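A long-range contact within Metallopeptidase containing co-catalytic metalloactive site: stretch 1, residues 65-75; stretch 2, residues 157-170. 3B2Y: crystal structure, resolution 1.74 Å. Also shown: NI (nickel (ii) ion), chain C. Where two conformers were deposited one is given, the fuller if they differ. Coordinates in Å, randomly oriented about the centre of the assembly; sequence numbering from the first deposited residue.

Stretch 1, residues 65-75: DLPSLLISSGF
Stretch 2, residues 157-170: LLCAASRDGILTCH

How are the two backbones aligned? The strand through Leu-70 to Ser-72 runs parallel to the one through Ile-166 to Thr-168, crossing at -17°, both extended, pairing Leu-70 with Ile-166, Ile-71 with Leu-167 and Ser-72 with Thr-168 at CA-CA 4.8 Å. Leu-70 N donates to Gly-165 O (3.1 Å), Leu-167 N to Leu-70 O (3.0 Å), Ser-72 N to Leu-167 O (2.9 Å) and Cys-169 N to Ser-72 O (3.0 Å).

What joins the two chains ahead of the ladder? The CA-to-CB bond of Asp-164 (phi/psi -92/-9) points toward stretch 1, and with chi1 m and chi2 -63° OD2 accepts from Ser-68 N at 2.7 Å, while Asp-164 N donates to Ser-68 O at 2.9 Å. Gly-165 (165/147) has no CB; an ideal one would lie 3.2 Å from Leu-69 CD2, whose rotamer is m,t.

How do side chains pack on the face carrying Leu-70, Ile-166, Ser-72 and Thr-168? Leu-70 (t, chi2 p) and Ile-166 (t, chi2 p) bring Leu-70 CG within 3.7 Å of Ile-166 CD1; Leu-70 CD2 lies 4.3 Å from CD2 of helical Leu-158 (m,t). Ser-72 (p) leaves OG buried and unpartnered, 2.9 Å from Thr-168 CG2. Alternation puts Ile-71 (m,t) and Leu-167 (t, chi2 p) on the opposite face.

What happens at the far end? Ser-73, chi1 t, donates OG to Cys-169 O at 2.7 Å. His-170 (m, chi2 -116°) binds nickel NI through ND1 at 2.2 Å, its CE1 4.1 Å from Phe-75 CB.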

# COMPACT_ATOMS: atom_id res chain seq x y z
N ASP A 65 10.73 6.85 21.13
CA ASP A 65 12.05 6.33 20.78
C ASP A 65 12.09 5.35 19.61
O ASP A 65 13.19 4.95 19.21
CB ASP A 65 12.68 5.66 22.02
CG ASP A 65 11.75 4.63 22.66
OD1 ASP A 65 10.53 4.90 22.77
OD2 ASP A 65 12.23 3.55 23.07
N LEU A 66 10.92 4.97 19.06
CA LEU A 66 10.83 3.94 18.00
C LEU A 66 10.43 4.63 16.69
O LEU A 66 9.70 5.62 16.74
CB LEU A 66 9.81 2.86 18.34
CG LEU A 66 9.99 2.02 19.62
CD1 LEU A 66 8.82 1.03 19.74
CD2 LEU A 66 11.39 1.32 19.64
N PRO A 67 10.94 4.16 15.52
CA PRO A 67 10.47 4.80 14.31
C PRO A 67 8.99 4.52 14.05
O PRO A 67 8.44 3.50 14.49
CB PRO A 67 11.37 4.20 13.22
CG PRO A 67 11.80 2.86 13.79
CD PRO A 67 11.91 3.09 15.24
N SER A 68 8.36 5.43 13.33
CA SER A 68 6.95 5.32 13.00
C SER A 68 6.85 5.12 11.50
O SER A 68 7.28 5.95 10.73
CB SER A 68 6.17 6.57 13.41
OG SER A 68 6.16 6.76 14.83
N LEU A 69 6.26 3.99 11.13
CA LEU A 69 6.15 3.58 9.74
C LEU A 69 4.68 3.27 9.49
O LEU A 69 3.97 2.79 10.41
CB LEU A 69 6.96 2.34 9.43
CG LEU A 69 8.43 2.29 9.75
CD1 LEU A 69 8.95 0.89 9.36
CD2 LEU A 69 9.21 3.39 9.06
N LEU A 70 4.26 3.60 8.30
CA LEU A 70 2.95 3.35 7.78
C LEU A 70 3.05 2.48 6.54
O LEU A 70 3.80 2.78 5.64
CB LEU A 70 2.26 4.68 7.48
CG LEU A 70 0.85 4.60 6.85
CD1 LEU A 70 -0.12 3.90 7.82
CD2 LEU A 70 0.37 6.04 6.49
N ILE A 71 2.20 1.46 6.43
CA ILE A 71 2.02 0.71 5.19
C ILE A 71 0.52 0.78 4.84
O ILE A 71 -0.34 0.62 5.73
CB ILE A 71 2.41 -0.80 5.32
CG1 ILE A 71 3.85 -0.95 5.78
CG2 ILE A 71 2.26 -1.55 3.99
CD1 ILE A 71 4.15 -2.40 6.25
N SER A 72 0.26 1.17 3.60
CA SER A 72 -1.08 1.31 3.11
C SER A 72 -1.26 0.54 1.81
O SER A 72 -0.33 0.27 1.06
CB SER A 72 -1.42 2.78 2.89
OG SER A 72 -0.54 3.35 1.91
N SER A 73 -2.51 0.22 1.51
CA SER A 73 -2.82 -0.41 0.24
C SER A 73 -4.29 -0.24 -0.03
O SER A 73 -5.01 0.45 0.74
CB SER A 73 -2.46 -1.89 0.28
OG SER A 73 -2.49 -2.49 -1.00
N GLY A 74 -4.74 -0.91 -1.08
CA GLY A 74 -6.16 -0.95 -1.47
C GLY A 74 -6.76 0.41 -1.80
O GLY A 74 -7.92 0.61 -1.57
N PHE A 75 -5.98 1.31 -2.39
CA PHE A 75 -6.56 2.55 -2.93
C PHE A 75 -7.31 2.24 -4.25
O PHE A 75 -8.26 2.95 -4.59
CB PHE A 75 -5.44 3.58 -3.23
CG PHE A 75 -4.97 4.31 -2.01
CD1 PHE A 75 -4.02 3.76 -1.16
CD2 PHE A 75 -5.51 5.54 -1.69
CE1 PHE A 75 -3.65 4.44 0.02
CE2 PHE A 75 -5.11 6.25 -0.55
CZ PHE A 75 -4.22 5.70 0.32
N LEU A 157 -2.85 12.52 12.21
CA LEU A 157 -2.65 11.15 12.70
C LEU A 157 -1.82 10.39 11.64
O LEU A 157 -0.86 9.69 11.97
CB LEU A 157 -3.98 10.50 12.96
CG LEU A 157 -3.96 9.05 13.38
CD1 LEU A 157 -3.37 8.95 14.77
CD2 LEU A 157 -5.33 8.47 13.26
N LEU A 158 -2.14 10.57 10.36
CA LEU A 158 -1.45 9.84 9.31
C LEU A 158 0.00 10.33 9.11
O LEU A 158 0.89 9.54 8.79
CB LEU A 158 -2.21 9.93 7.99
CG LEU A 158 -3.50 9.12 8.12
CD1 LEU A 158 -4.41 9.45 6.92
CD2 LEU A 158 -3.26 7.60 8.26
N CYS A 159 0.21 11.63 9.23
CA CYS A 159 1.55 12.22 9.18
C CYS A 159 2.41 11.70 10.34
O CYS A 159 3.54 11.27 10.13
CB CYS A 159 1.44 13.73 9.12
SG CYS A 159 0.76 14.24 7.48
N ALA A 160 1.87 11.71 11.55
CA ALA A 160 2.55 11.07 12.73
C ALA A 160 2.96 9.61 12.44
O ALA A 160 4.11 9.17 12.75
CB ALA A 160 1.66 11.14 14.01
N ALA A 161 2.03 8.88 11.81
CA ALA A 161 2.21 7.43 11.54
C ALA A 161 3.29 7.12 10.52
O ALA A 161 3.83 6.01 10.52
CB ALA A 161 0.82 6.77 11.17
N SER A 162 3.68 8.11 9.70
CA SER A 162 4.53 7.86 8.51
C SER A 162 5.82 8.66 8.65
O SER A 162 6.59 8.76 7.69
CB SER A 162 3.79 8.27 7.23
OG SER A 162 3.29 9.60 7.40
N ARG A 163 6.07 9.20 9.84
CA ARG A 163 7.22 10.17 9.97
C ARG A 163 8.53 9.56 9.49
O ARG A 163 9.35 10.19 8.77
CB ARG A 163 7.34 10.60 11.41
CG ARG A 163 8.40 11.68 11.60
N ASP A 164 8.75 8.32 9.86
CA ASP A 164 9.99 7.61 9.51
C ASP A 164 9.93 6.81 8.22
O ASP A 164 10.95 6.34 7.69
CB ASP A 164 10.42 6.82 10.72
CG ASP A 164 10.64 7.74 11.91
OD1 ASP A 164 11.56 8.63 11.82
OD2 ASP A 164 9.85 7.67 12.90
N GLY A 165 8.76 6.69 7.66
CA GLY A 165 8.63 6.06 6.35
C GLY A 165 7.21 5.67 6.03
O GLY A 165 6.39 5.43 6.92
N ILE A 166 6.86 5.73 4.74
CA ILE A 166 5.57 5.22 4.22
C ILE A 166 5.77 4.36 2.96
O ILE A 166 6.43 4.79 2.01
CB ILE A 166 4.48 6.37 4.00
CG1 ILE A 166 3.31 5.94 3.10
CG2 ILE A 166 5.09 7.70 3.45
CD1 ILE A 166 2.60 4.75 3.61
N LEU A 167 5.12 3.17 2.95
CA LEU A 167 5.08 2.30 1.79
C LEU A 167 3.62 2.09 1.44
O LEU A 167 2.81 1.79 2.29
CB LEU A 167 5.71 0.96 2.08
CG LEU A 167 5.63 -0.18 1.05
CD1 LEU A 167 6.39 0.15 -0.22
CD2 LEU A 167 6.13 -1.52 1.63
N THR A 168 3.30 2.36 0.19
CA THR A 168 2.04 2.00 -0.43
C THR A 168 2.28 0.86 -1.41
O THR A 168 3.31 0.81 -2.20
CB THR A 168 1.38 3.19 -1.18
OG1 THR A 168 2.25 3.65 -2.21
CG2 THR A 168 1.12 4.34 -0.29
N CYS A 169 1.34 -0.08 -1.37
CA CYS A 169 1.45 -1.28 -2.18
C CYS A 169 0.38 -1.25 -3.23
O CYS A 169 -0.80 -1.54 -2.94
CB CYS A 169 1.27 -2.50 -1.28
SG CYS A 169 2.81 -2.65 -0.26
N HIS A 170 0.81 -0.87 -4.42
CA HIS A 170 0.01 -0.88 -5.62
C HIS A 170 0.31 -2.00 -6.64
O HIS A 170 1.26 -2.80 -6.53
CB HIS A 170 0.17 0.48 -6.33
CG HIS A 170 -0.50 1.63 -5.60
ND1 HIS A 170 -1.55 2.35 -6.12
CD2 HIS A 170 -0.21 2.20 -4.41
CE1 HIS A 170 -1.92 3.28 -5.25
NE2 HIS A 170 -1.11 3.22 -4.21
NI NI C . -2.63 1.89 -8.03
O HOH W 1 -3.45 -2.32 -3.60
O HOH W 2 -1.00 1.42 -9.58
O HOH W 3 -2.06 3.25 -9.09